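Local atomic coordinates of TssK C (Escherichia coli, PDB entry 5M2Y), a protein that forms part of the type VI secretion baseplate and is thought to bind the membrane complex, this chain being its C-terminal domain. Residues 6-11 with 122-127; 12-17 with 110-115; 32-37 with 89-94; 36-41 with 115-120. One frame throughout, in Å; residues are numbered along the deposited sequence. Where two conformers were deposited one is given.

Contact 1: residues 6-11 with 122-127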
loop_
_atom_site.group_PDB
_atom_site.type_symbol
_atom_site.label_atom_id
_atom_site.label_comp_id
_atom_site.label_asym_id
_atom_site.label_seq_id
_atom_site.Cartn_x
_atom_site.Cartn_y
_atom_site.Cartn_z
ATOM N N ILE A 6 7.959 -4.891 2.492
ATOM C CA ILE A 6 7.227 -5.839 1.656
ATOM C C ILE A 6 7.543 -5.488 0.230
ATOM O O ILE A 6 7.161 -4.423 -0.229
ATOM C CB ILE A 6 5.695 -5.904 1.967
ATOM C CG1 ILE A 6 5.455 -6.512 3.346
ATOM C CG2 ILE A 6 4.925 -6.736 0.929
ATOM C CD1 ILE A 6 4.787 -5.595 4.234
ATOM N N GLU A 7 8.248 -6.401 -0.456
ATOM C CA GLU A 7 8.618 -6.238 -1.851
ATOM C C GLU A 7 7.365 -6.160 -2.708
ATOM O O GLU A 7 6.478 -6.996 -2.570
ATOM C CB GLU A 7 9.494 -7.408 -2.313
ATOM N N LEU A 8 7.272 -5.126 -3.542
ATOM C CA LEU A 8 6.150 -4.955 -4.457
ATOM C C LEU A 8 6.666 -5.226 -5.857
ATOM O O LEU A 8 7.711 -4.695 -6.250
ATOM C CB LEU A 8 5.501 -3.548 -4.356
ATOM C CG LEU A 8 4.783 -3.183 -3.059
ATOM C CD1 LEU A 8 4.286 -1.771 -3.095
ATOM C CD2 LEU A 8 3.586 -4.129 -2.782
ATOM N N LYS A 9 5.978 -6.109 -6.578
ATOM C CA LYS A 9 6.308 -6.436 -7.952
ATOM C C LYS A 9 5.338 -5.644 -8.843
ATOM O O LYS A 9 4.128 -5.796 -8.706
ATOM C CB LYS A 9 6.200 -7.950 -8.194
ATOM C CG LYS A 9 7.379 -8.756 -7.670
ATOM C CD LYS A 9 6.962 -10.115 -7.057
ATOM C CE LYS A 9 7.924 -11.295 -7.201
ATOM N NZ LYS A 9 9.228 -10.963 -7.841
ATOM N N GLN A 10 5.872 -4.760 -9.701
ATOM C CA GLN A 10 5.059 -3.984 -10.617
ATOM C C GLN A 10 4.833 -4.780 -11.916
ATOM O O GLN A 10 5.767 -5.352 -12.495
ATOM C CB GLN A 10 5.702 -2.637 -10.919
ATOM C CG GLN A 10 4.832 -1.717 -11.766
ATOM C CD GLN A 10 5.561 -0.459 -12.184
ATOM O OE1 GLN A 10 6.783 -0.322 -12.056
ATOM N NE2 GLN A 10 4.823 0.503 -12.687
ATOM N N LYS A 11 3.571 -4.808 -12.352
ATOM C CA LYS A 11 3.122 -5.427 -13.591
ATOM C C LYS A 11 2.184 -4.407 -14.223
ATOM O O LYS A 11 0.982 -4.439 -13.997
ATOM C CB LYS A 11 2.441 -6.776 -13.306
ATOM N N LEU A 122 6.338 2.667 -5.893
ATOM C CA LEU A 122 5.767 2.339 -4.586
ATOM C C LEU A 122 6.651 1.404 -3.779
ATOM O O LEU A 122 7.205 0.457 -4.320
ATOM C CB LEU A 122 4.436 1.612 -4.782
ATOM C CG LEU A 122 3.146 2.380 -4.991
ATOM C CD1 LEU A 122 3.195 3.397 -6.095
ATOM C CD2 LEU A 122 1.964 1.407 -5.066
ATOM N N GLU A 123 6.691 1.622 -2.474
ATOM C CA GLU A 123 7.348 0.732 -1.528
ATOM C C GLU A 123 6.367 0.540 -0.366
ATOM O O GLU A 123 5.716 1.507 0.035
ATOM C CB GLU A 123 8.708 1.263 -1.078
ATOM C CG GLU A 123 9.745 1.229 -2.187
ATOM C CD GLU A 123 11.180 1.527 -1.762
ATOM O OE1 GLU A 123 11.378 2.130 -0.693
ATOM O OE2 GLU A 123 12.103 1.158 -2.520
ATOM N N LEU A 124 6.197 -0.712 0.116
ATOM C CA LEU A 124 5.264 -1.006 1.203
ATOM C C LEU A 124 6.049 -1.473 2.410
ATOM O O LEU A 124 6.951 -2.299 2.281
ATOM C CB LEU A 124 4.247 -2.077 0.763
ATOM C CG LEU A 124 3.209 -2.554 1.791
ATOM C CD1 LEU A 124 2.196 -1.468 2.120
ATOM C CD2 LEU A 124 2.485 -3.783 1.277
ATOM N N PHE A 125 5.756 -0.846 3.564
ATOM C CA PHE A 125 6.349 -1.132 4.872
ATOM C C PHE A 125 5.234 -1.491 5.859
ATOM O O PHE A 125 4.160 -0.894 5.826
ATOM C CB PHE A 125 7.061 0.112 5.432
ATOM C CG PHE A 125 8.229 0.645 4.649
ATOM C CD1 PHE A 125 8.044 1.585 3.646
ATOM C CD2 PHE A 125 9.526 0.255 4.956
ATOM C CE1 PHE A 125 9.132 2.076 2.922
ATOM C CE2 PHE A 125 10.614 0.755 4.240
ATOM C CZ PHE A 125 10.412 1.663 3.229
ATOM N N ALA A 126 5.510 -2.444 6.753
ATOM C CA ALA A 126 4.616 -2.805 7.846
ATOM C C ALA A 126 5.383 -2.568 9.135
ATOM O O ALA A 126 6.571 -2.903 9.228
ATOM C CB ALA A 126 4.174 -4.255 7.752
ATOM N N VAL A 127 4.716 -1.956 10.078
ATOM C CA VAL A 127 5.306 -1.711 11.365
ATOM C C VAL A 127 4.627 -2.684 12.297
ATOM O O VAL A 127 3.458 -2.685 12.410
ATOM C CB VAL A 127 5.116 -0.278 11.814
ATOM C CG1 VAL A 127 5.617 -0.061 13.219
ATOM C CG2 VAL A 127 5.851 0.638 10.874
HETATM O O HOH W 1 8.255 -2.240 -1.073
#
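L122 begins the contact by presenting its CB to CD1 of L8, 3.8 Å away, with the two side chains meeting at a slant. E123 adds mainly backbone, because its side chain starts out away from 6-11. At L124 the two segments come together most fully. Its CB meets L8 CD1 at 3.9 Å, here with the two side chains at about a right angle, and a single L8 methyl thereby covers the CB atoms of both L122 and L124. L124 CG stands anti to the backbone N (chi1 178°), and the side chain runs beside that of I6, pointing the same way, with L124 CD2 3.8 Å from I6 CG2. The backbones are joined here as well. I6 N donates a nearly straight bond to L124 O (2.8 Å, 169° at the hydrogen), its N tilted 27° from the carbonyl plane. The return path runs through a water, which donates to I6 O at 2.6 Å and accepts from L124 N at 2.8 Å, satisfying both groups. F125 likewise starts away from 6-11, and its ring meets F5 edge-to-face. At A126 the CB receives I6 CD1 at 3.8 Å. The water-bridged link illustrates how two strands of one sheet can part: the axes of 8-11 and 122-127 are 7.8 Å apart at their closest, and K9 pairs instead with E16 of strand 14-18. W15 of that strand packs on L8 and L122, while strand 28-35 flanks 121-128, setting F30 against I6 and A126, and L32 against L124.

Contact 2: residues 12-17 with 110-115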
loop_
_atom_site.group_PDB
_atom_site.type_symbol
_atom_site.label_atom_id
_atom_site.label_comp_id
_atom_site.label_asym_id
_atom_site.label_seq_id
_atom_site.Cartn_x
_atom_site.Cartn_y
_atom_site.Cartn_z
ATOM N N GLY A 12 2.779 -3.459 -14.944
ATOM C CA GLY A 12 2.072 -2.353 -15.575
ATOM C C GLY A 12 1.544 -1.396 -14.528
ATOM O O GLY A 12 2.318 -0.799 -13.789
ATOM N N VAL A 13 0.215 -1.305 -14.439
ATOM C CA VAL A 13 -0.503 -0.466 -13.483
ATOM C C VAL A 13 -0.712 -1.144 -12.114
ATOM O O VAL A 13 -1.139 -0.476 -11.176
ATOM C CB VAL A 13 -1.845 0.089 -14.043
ATOM C CG1 VAL A 13 -1.603 1.085 -15.172
ATOM C CG2 VAL A 13 -2.781 -1.023 -14.481
ATOM N N MET A 14 -0.429 -2.452 -12.007
ATOM C CA MET A 14 -0.617 -3.188 -10.757
ATOM C C MET A 14 0.667 -3.449 -9.992
ATOM O O MET A 14 1.699 -3.737 -10.589
ATOM C CB MET A 14 -1.348 -4.518 -10.990
ATOM C CG MET A 14 -2.746 -4.382 -11.579
ATOM S SD MET A 14 -3.872 -3.334 -10.624
ATOM C CE MET A 14 -4.011 -4.217 -9.067
ATOM N N TRP A 15 0.593 -3.333 -8.666
ATOM C CA TRP A 15 1.704 -3.607 -7.761
ATOM C C TRP A 15 1.251 -4.712 -6.836
ATOM O O TRP A 15 0.181 -4.603 -6.249
ATOM C CB TRP A 15 2.055 -2.368 -6.947
ATOM C CG TRP A 15 2.522 -1.203 -7.776
ATOM C CD1 TRP A 15 1.752 -0.291 -8.439
ATOM C CD2 TRP A 15 3.874 -0.784 -7.963
ATOM N NE1 TRP A 15 2.538 0.636 -9.070
ATOM C CE2 TRP A 15 3.849 0.368 -8.787
ATOM C CE3 TRP A 15 5.107 -1.267 -7.520
ATOM C CZ2 TRP A 15 5.003 1.048 -9.153
ATOM C CZ3 TRP A 15 6.255 -0.609 -7.902
ATOM C CH2 TRP A 15 6.200 0.538 -8.710
ATOM N N GLU A 16 2.027 -5.788 -6.726
ATOM C CA GLU A 16 1.637 -6.911 -5.867
ATOM C C GLU A 16 2.705 -7.225 -4.847
ATOM O O GLU A 16 3.871 -7.314 -5.195
ATOM C CB GLU A 16 1.295 -8.149 -6.716
ATOM C CG GLU A 16 0.748 -9.311 -5.914
ATOM C CD GLU A 16 0.158 -10.446 -6.743
ATOM O OE1 GLU A 16 -0.373 -10.199 -7.844
ATOM O OE2 GLU A 16 0.169 -11.584 -6.232
ATOM N N GLY A 17 2.279 -7.421 -3.606
ATOM C CA GLY A 17 3.145 -7.767 -2.490
ATOM C C GLY A 17 2.709 -9.051 -1.822
ATOM O O GLY A 17 1.513 -9.292 -1.684
ATOM N N THR A 110 -2.602 -6.026 -3.385
ATOM C CA THR A 110 -2.398 -5.444 -4.707
ATOM C C THR A 110 -2.828 -3.996 -4.703
ATOM O O THR A 110 -3.752 -3.630 -3.983
ATOM C CB THR A 110 -3.145 -6.200 -5.816
ATOM O OG1 THR A 110 -4.539 -6.031 -5.651
ATOM C CG2 THR A 110 -2.811 -7.682 -5.880
ATOM N N PHE A 111 -2.144 -3.174 -5.501
ATOM C CA PHE A 111 -2.466 -1.758 -5.635
ATOM C C PHE A 111 -2.451 -1.360 -7.079
ATOM O O PHE A 111 -1.553 -1.730 -7.826
ATOM C CB PHE A 111 -1.482 -0.869 -4.853
ATOM C CG PHE A 111 -1.353 -1.239 -3.401
ATOM C CD1 PHE A 111 -2.214 -0.706 -2.453
ATOM C CD2 PHE A 111 -0.377 -2.134 -2.984
ATOM C CE1 PHE A 111 -2.098 -1.072 -1.112
ATOM C CE2 PHE A 111 -0.259 -2.495 -1.652
ATOM C CZ PHE A 111 -1.114 -1.958 -0.719
ATOM N N TYR A 112 -3.460 -0.601 -7.458
ATOM C CA TYR A 112 -3.590 -0.068 -8.790
ATOM C C TYR A 112 -3.124 1.367 -8.741
ATOM O O TYR A 112 -3.574 2.137 -7.892
ATOM C CB TYR A 112 -5.055 -0.141 -9.260
ATOM C CG TYR A 112 -5.366 0.730 -10.455
ATOM C CD1 TYR A 112 -4.803 0.460 -11.699
ATOM C CD2 TYR A 112 -6.234 1.803 -10.348
ATOM C CE1 TYR A 112 -5.082 1.254 -12.801
ATOM C CE2 TYR A 112 -6.531 2.599 -11.449
ATOM C CZ TYR A 112 -5.946 2.321 -12.672
ATOM O OH TYR A 112 -6.250 3.065 -13.784
ATOM N N THR A 113 -2.230 1.717 -9.661
ATOM C CA THR A 113 -1.756 3.087 -9.799
ATOM C C THR A 113 -2.010 3.480 -11.248
ATOM O O THR A 113 -1.371 2.914 -12.129
ATOM C CB THR A 113 -0.286 3.229 -9.393
ATOM O OG1 THR A 113 0.524 2.354 -10.169
ATOM C CG2 THR A 113 -0.052 2.986 -7.902
ATOM N N PRO A 114 -2.958 4.406 -11.525
ATOM C CA PRO A 114 -3.225 4.789 -12.921
ATOM C C PRO A 114 -2.050 5.514 -13.544
ATOM O O PRO A 114 -1.237 6.081 -12.822
ATOM C CB PRO A 114 -4.447 5.710 -12.808
ATOM C CG PRO A 114 -4.391 6.243 -11.431
ATOM C CD PRO A 114 -3.822 5.157 -10.593
ATOM N N ALA A 115 -1.981 5.509 -14.886
ATOM C CA ALA A 115 -0.929 6.168 -15.658
ATOM C C ALA A 115 -0.865 7.686 -15.434
ATOM O O ALA A 115 0.190 8.279 -15.629
ATOM C CB ALA A 115 -1.089 5.863 -17.125
HETATM O O HOH W 2 2.346 1.608 -12.208
#
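W15 and T113 make the polar side-chain contact between the segments: the indole NE1 donates to T113 OG1 over 2.9 Å, the hydroxyl oxygen lying only 4° out of the ring plane, at the ring edge. T113 OG1 sits between its backbone N and carbonyl carbon (chi1 57°), and a water also binds it and donates to G12 O. On the other face, M14 and Y112 form a Met-aromatic contact. The sulfur approaches the ring edge, M14 SD lying 5.3 Å from the Y112 ring centroid and 76° off the ring normal, and M14 SD also touches Y112 CB at 3.7 Å. V13 runs beside Y112, its CG2 meeting Y112 CE1 in the ring plane at 3.6 Å. Further along, E16 and T110 lie side by side, E16 CG 3.9 Å from T110 CG2, and the carboxylate of E16 goes on to a salt bridge with R108. Behind these side chains, the antiparallel backbones set the register. W15 and F111 form a hydrogen-bonded pair, W15 N to F111 O and F111 N to W15 O both 2.8 Å. Beyond them T113 N gives a nearly straight bond to V13 O, 2.9 Å long, just outside the paired strands, where 12-17 enters its strand and 110-115 leaves its own. Strand 14-18 lies between 108-112 and 3-11, with E16 bonded to K9 on the latter side. W15 and F111 pack onto L122 of strand 121-128, and T110 and Y112 pair with G54 and K52 at the short outer strand 52-54.

Contact 3: residues 32-37 with 89-94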
loop_
_atom_site.group_PDB
_atom_site.type_symbol
_atom_site.label_atom_id
_atom_site.label_comp_id
_atom_site.label_asym_id
_atom_site.label_seq_id
_atom_site.Cartn_x
_atom_site.Cartn_y
_atom_site.Cartn_z
ATOM N N LEU A 32 2.581 3.161 2.689
ATOM C CA LEU A 32 3.117 3.254 1.343
ATOM C C LEU A 32 4.055 4.454 1.249
ATOM O O LEU A 32 3.761 5.524 1.785
ATOM C CB LEU A 32 1.977 3.410 0.320
ATOM C CG LEU A 32 1.143 2.176 -0.008
ATOM C CD1 LEU A 32 -0.084 2.555 -0.825
ATOM C CD2 LEU A 32 1.985 1.103 -0.719
ATOM N N SER A 33 5.194 4.253 0.595
ATOM C CA SER A 33 6.163 5.319 0.316
ATOM C C SER A 33 6.098 5.488 -1.201
ATOM O O SER A 33 6.189 4.498 -1.923
ATOM C CB SER A 33 7.562 4.930 0.779
ATOM O OG SER A 33 8.550 5.792 0.250
ATOM N N VAL A 34 5.796 6.706 -1.662
ATOM C CA VAL A 34 5.547 6.973 -3.079
ATOM C C VAL A 34 6.440 8.062 -3.655
ATOM O O VAL A 34 6.583 9.122 -3.064
ATOM C CB VAL A 34 4.048 7.346 -3.304
ATOM C CG1 VAL A 34 3.685 7.396 -4.785
ATOM C CG2 VAL A 34 3.111 6.410 -2.543
ATOM N N ARG A 35 7.011 7.777 -4.820
ATOM C CA ARG A 35 7.776 8.749 -5.580
ATOM C C ARG A 35 7.149 8.790 -6.949
ATOM O O ARG A 35 6.655 7.780 -7.457
ATOM C CB ARG A 35 9.279 8.461 -5.625
ATOM C CG ARG A 35 9.667 7.091 -6.111
ATOM C CD ARG A 35 11.132 6.821 -5.815
ATOM N NE ARG A 35 11.381 6.620 -4.387
ATOM C CZ ARG A 35 11.351 5.433 -3.784
ATOM N NH1 ARG A 35 11.076 4.340 -4.476
ATOM N NH2 ARG A 35 11.596 5.342 -2.488
ATOM N N SER A 36 7.107 9.982 -7.506
ATOM C CA SER A 36 6.490 10.186 -8.792
ATOM C C SER A 36 7.049 11.404 -9.514
ATOM O O SER A 36 7.677 12.248 -8.892
ATOM C CB SER A 36 4.991 10.334 -8.608
ATOM O OG SER A 36 4.405 10.143 -9.870
ATOM N N SER A 37 6.807 11.493 -10.832
ATOM C CA SER A 37 7.185 12.642 -11.657
ATOM C C SER A 37 6.165 13.776 -11.411
ATOM O O SER A 37 6.402 14.918 -11.782
ATOM C CB SER A 37 7.239 12.248 -13.131
ATOM O OG SER A 37 6.033 11.628 -13.542
ATOM N N GLN A 89 6.495 10.820 -0.753
ATOM C CA GLN A 89 5.278 11.105 -0.017
ATOM C C GLN A 89 4.879 9.825 0.672
ATOM O O GLN A 89 4.981 8.754 0.075
ATOM C CB GLN A 89 4.181 11.562 -0.969
ATOM C CG GLN A 89 4.434 12.946 -1.562
ATOM C CD GLN A 89 4.413 14.075 -0.559
ATOM O OE1 GLN A 89 3.699 14.041 0.453
ATOM N NE2 GLN A 89 5.125 15.144 -0.870
ATOM N N TYR A 90 4.471 9.934 1.942
ATOM C CA TYR A 90 4.105 8.779 2.753
ATOM C C TYR A 90 2.628 8.741 3.045
ATOM O O TYR A 90 1.996 9.783 3.197
ATOM C CB TYR A 90 4.961 8.699 4.024
ATOM C CG TYR A 90 6.441 8.588 3.702
ATOM C CD1 TYR A 90 7.205 9.718 3.447
ATOM C CD2 TYR A 90 7.051 7.355 3.589
ATOM C CE1 TYR A 90 8.552 9.618 3.099
ATOM C CE2 TYR A 90 8.394 7.241 3.243
ATOM C CZ TYR A 90 9.143 8.375 3.001
ATOM O OH TYR A 90 10.469 8.272 2.647
ATOM N N PHE A 91 2.072 7.532 3.043
ATOM C CA PHE A 91 0.651 7.325 3.270
ATOM C C PHE A 91 0.400 6.123 4.140
ATOM O O PHE A 91 1.036 5.097 3.964
ATOM C CB PHE A 91 -0.090 7.122 1.938
ATOM C CG PHE A 91 0.111 8.208 0.910
ATOM C CD1 PHE A 91 1.194 8.178 0.048
ATOM C CD2 PHE A 91 -0.785 9.266 0.804
ATOM C CE1 PHE A 91 1.398 9.209 -0.878
ATOM C CE2 PHE A 91 -0.580 10.293 -0.130
ATOM C CZ PHE A 91 0.512 10.261 -0.966
ATOM N N ALA A 92 -0.535 6.242 5.060
ATOM C CA ALA A 92 -0.930 5.118 5.886
ATOM C C ALA A 92 -2.090 4.412 5.237
ATOM O O ALA A 92 -2.926 5.046 4.608
ATOM C CB ALA A 92 -1.363 5.605 7.252
ATOM N N LEU A 93 -2.136 3.087 5.391
ATOM C CA LEU A 93 -3.283 2.320 4.945
ATOM C C LEU A 93 -4.181 2.147 6.169
ATOM O O LEU A 93 -3.812 1.474 7.127
ATOM C CB LEU A 93 -2.883 0.960 4.377
ATOM C CG LEU A 93 -1.977 0.942 3.146
ATOM C CD1 LEU A 93 -1.799 -0.483 2.672
ATOM C CD2 LEU A 93 -2.535 1.812 2.008
ATOM N N ASP A 94 -5.317 2.842 6.164
ATOM C CA ASP A 94 -6.291 2.758 7.243
ATOM C C ASP A 94 -7.227 1.634 6.796
ATOM O O ASP A 94 -8.106 1.836 5.957
ATOM C CB ASP A 94 -7.031 4.094 7.440
ATOM C CG ASP A 94 -7.906 4.145 8.684
ATOM O OD1 ASP A 94 -8.088 3.097 9.331
ATOM O OD2 ASP A 94 -8.444 5.229 8.983
HETATM O O HOH W 3 11.176 5.686 2.215
#
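L32 and F91, like V34 and Q89, are hydrogen-bonded pairs of neighbouring antiparallel strands, with S33 and Y90 the non-hydrogen-bonded pair between. L32 N reaches F91 O at 2.8 Å and F91 N returns to L32 O at 2.9 Å. The second pair repeats the pattern, V34 N to Q89 O at 2.8 Å and Q89 N to V34 O at 2.9 Å. Every backbone N-H and C=O directed across the pairing is thus satisfied within this regular, twisted stretch. Strands 28-35 and 89-95 are neighbours inside the antiparallel sheet of the domain, flanked by 121-128 and 70-75 respectively. L32, V34 and F91 share one face, and S33 and Y90 lie on the other. Apolar packing dominates the first. V34 CG2 comes against the CD1-CE1 side of the F91 ring, 3.7 Å from F91 CD1, with the two side chains at about a right angle; L32 CD1 and L93 CD2 meet at 3.8 Å. Helix 40-50 covers this face, F47 lying against both V34 and F91. On the opposite face the contact is more polar. S33 OG, anti to its backbone N (chi1 166°), comes to 3.3 Å from Y90 CE2, and its firmer polar partner is N88, whose ND2 is hydrogen-bonded to it. A water joins S33 OG to Y90 OH, lying in the tyrosine ring plane 2.7 Å from Y90 OH. The Y90 side chain also packs on V75 of strand 70-75 and on the loop residues V78, I82 and R85.

Contact 4: residues 36-41 with 115-120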
loop_
_atom_site.group_PDB
_atom_site.type_symbol
_atom_site.label_atom_id
_atom_site.label_comp_id
_atom_site.label_asym_id
_atom_site.label_seq_id
_atom_site.Cartn_x
_atom_site.Cartn_y
_atom_site.Cartn_z
ATOM N N SER A 36 7.107 9.982 -7.506
ATOM C CA SER A 36 6.490 10.186 -8.792
ATOM C C SER A 36 7.049 11.404 -9.514
ATOM O O SER A 36 7.677 12.248 -8.892
ATOM C CB SER A 36 4.991 10.334 -8.608
ATOM O OG SER A 36 4.405 10.143 -9.870
ATOM N N SER A 37 6.807 11.493 -10.832
ATOM C CA SER A 37 7.185 12.642 -11.657
ATOM C C SER A 37 6.165 13.776 -11.411
ATOM O O SER A 37 6.402 14.918 -11.782
ATOM C CB SER A 37 7.239 12.248 -13.131
ATOM O OG SER A 37 6.033 11.628 -13.542
ATOM N N MET A 38 5.034 13.447 -10.762
ATOM C CA MET A 38 3.971 14.378 -10.376
ATOM C C MET A 38 4.490 15.258 -9.229
ATOM O O MET A 38 5.153 14.736 -8.328
ATOM C CB MET A 38 2.755 13.575 -9.885
ATOM C CG MET A 38 1.530 14.380 -9.563
ATOM S SD MET A 38 0.220 13.319 -8.974
ATOM C CE MET A 38 -1.099 14.318 -9.208
ATOM N N PRO A 39 4.191 16.576 -9.225
ATOM C CA PRO A 39 4.644 17.432 -8.115
ATOM C C PRO A 39 4.180 16.884 -6.755
ATOM O O PRO A 39 3.067 16.380 -6.646
ATOM C CB PRO A 39 3.985 18.777 -8.418
ATOM C CG PRO A 39 3.751 18.763 -9.892
ATOM C CD PRO A 39 3.444 17.350 -10.237
ATOM N N GLY A 40 5.066 16.937 -5.760
ATOM C CA GLY A 40 4.827 16.435 -4.409
ATOM C C GLY A 40 3.504 16.798 -3.756
ATOM O O GLY A 40 2.825 15.930 -3.204
ATOM N N HIS A 41 3.121 18.089 -3.806
ATOM C CA HIS A 41 1.862 18.555 -3.207
ATOM C C HIS A 41 0.645 17.963 -3.929
ATOM O O HIS A 41 -0.385 17.708 -3.304
ATOM C CB HIS A 41 1.788 20.098 -3.186
ATOM C CG HIS A 41 1.340 20.717 -4.479
ATOM N ND1 HIS A 41 2.213 20.933 -5.523
ATOM C CD2 HIS A 41 0.112 21.137 -4.860
ATOM C CE1 HIS A 41 1.503 21.482 -6.498
ATOM N NE2 HIS A 41 0.234 21.618 -6.144
ATOM N N ALA A 115 -1.981 5.509 -14.886
ATOM C CA ALA A 115 -0.929 6.168 -15.658
ATOM C C ALA A 115 -0.865 7.686 -15.434
ATOM O O ALA A 115 0.190 8.279 -15.629
ATOM C CB ALA A 115 -1.089 5.863 -17.125
ATOM N N SER A 116 -1.972 8.297 -14.963
ATOM C CA SER A 116 -2.058 9.730 -14.656
ATOM C C SER A 116 -1.099 10.122 -13.526
ATOM O O SER A 116 -0.676 11.270 -13.462
ATOM C CB SER A 116 -3.482 10.110 -14.266
ATOM O OG SER A 116 -3.865 9.506 -13.048
ATOM N N LEU A 117 -0.747 9.160 -12.654
ATOM C CA LEU A 117 0.199 9.379 -11.568
ATOM C C LEU A 117 1.596 9.560 -12.095
ATOM O O LEU A 117 2.433 10.014 -11.356
ATOM C CB LEU A 117 0.166 8.233 -10.530
ATOM C CG LEU A 117 -0.969 8.269 -9.500
ATOM C CD1 LEU A 117 -1.060 6.984 -8.733
ATOM C CD2 LEU A 117 -0.802 9.413 -8.530
ATOM N N GLY A 118 1.828 9.275 -13.367
ATOM C CA GLY A 118 3.126 9.413 -13.999
ATOM C C GLY A 118 4.028 8.234 -13.745
ATOM O O GLY A 118 3.555 7.128 -13.518
ATOM N N ASP A 119 5.335 8.517 -13.708
ATOM C CA ASP A 119 6.368 7.524 -13.464
ATOM C C ASP A 119 6.384 7.205 -11.960
ATOM O O ASP A 119 7.330 7.562 -11.265
ATOM C CB ASP A 119 7.730 8.057 -13.949
ATOM C CG ASP A 119 8.731 6.975 -14.289
ATOM O OD1 ASP A 119 8.752 5.938 -13.593
ATOM O OD2 ASP A 119 9.517 7.177 -15.236
ATOM N N VAL A 120 5.365 6.465 -11.482
ATOM C CA VAL A 120 5.201 6.165 -10.058
ATOM C C VAL A 120 6.024 4.940 -9.587
ATOM O O VAL A 120 6.189 3.953 -10.307
ATOM C CB VAL A 120 3.694 6.065 -9.686
ATOM C CG1 VAL A 120 3.061 4.819 -10.282
ATOM C CG2 VAL A 120 3.467 6.143 -8.169
#
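S36 and V120 bring their CA atoms to 4.4 Å, where two loops pass: one leaves a strand for a helix, and the other follows a 3-10 turn at 115-117. S37 OG receives the backbone N of D119, 3.2 Å away with 162° at the hydrogen. A chi1 of 53° puts this OG between its own N and carbonyl carbon, on the side of D119 N. G118, at positive phi (82°), suits the site doubly, since a CB there would point toward 36-41 and run into S37 OG, which passes 3.7 Å from G118 CA. S36 OG takes a weak bond from M38 N at 3.5 Å, within its own segment. M38 reaches across as an extended chain, its SD 4.1 Å from L117 CD2, while L117 also packs on F47 and L50 of helix 40-50. One cost appears in the backbone: S37 N is buried here without a partner. D119 is the centre of an inverse gamma turn, with V120 N weakly bonded to G118 O. The pairing exemplifies loop-to-loop packing at a helix start, P39 holding the N-cap position of helix 40-50 and the gamma turn leading 115-120 into strand 121-128.

How the contacts relate
Contacts 1, 2 and 3 lie in one antiparallel sheet, across which the strands run 108-112, 14-18, 3-11, 121-128, 28-35, 89-95. Contact 1 is central, its centre about 10 Å from that of contact 2 and about 11 Å from that of contact 3. Contact 4 sits in loops beyond the sheet, about 17 Å from contact 1 by centres, sharing A115 with contact 2 and S36 and S37 with contact 3. Along the chain, contacts 2, 3 and 4 are all nested inside the loop closed by contact 1. F111 meets L93 and L32, so the distant contacts 2 and 3 also touch. The example illustrates how segments remote in sequence build one compact domain.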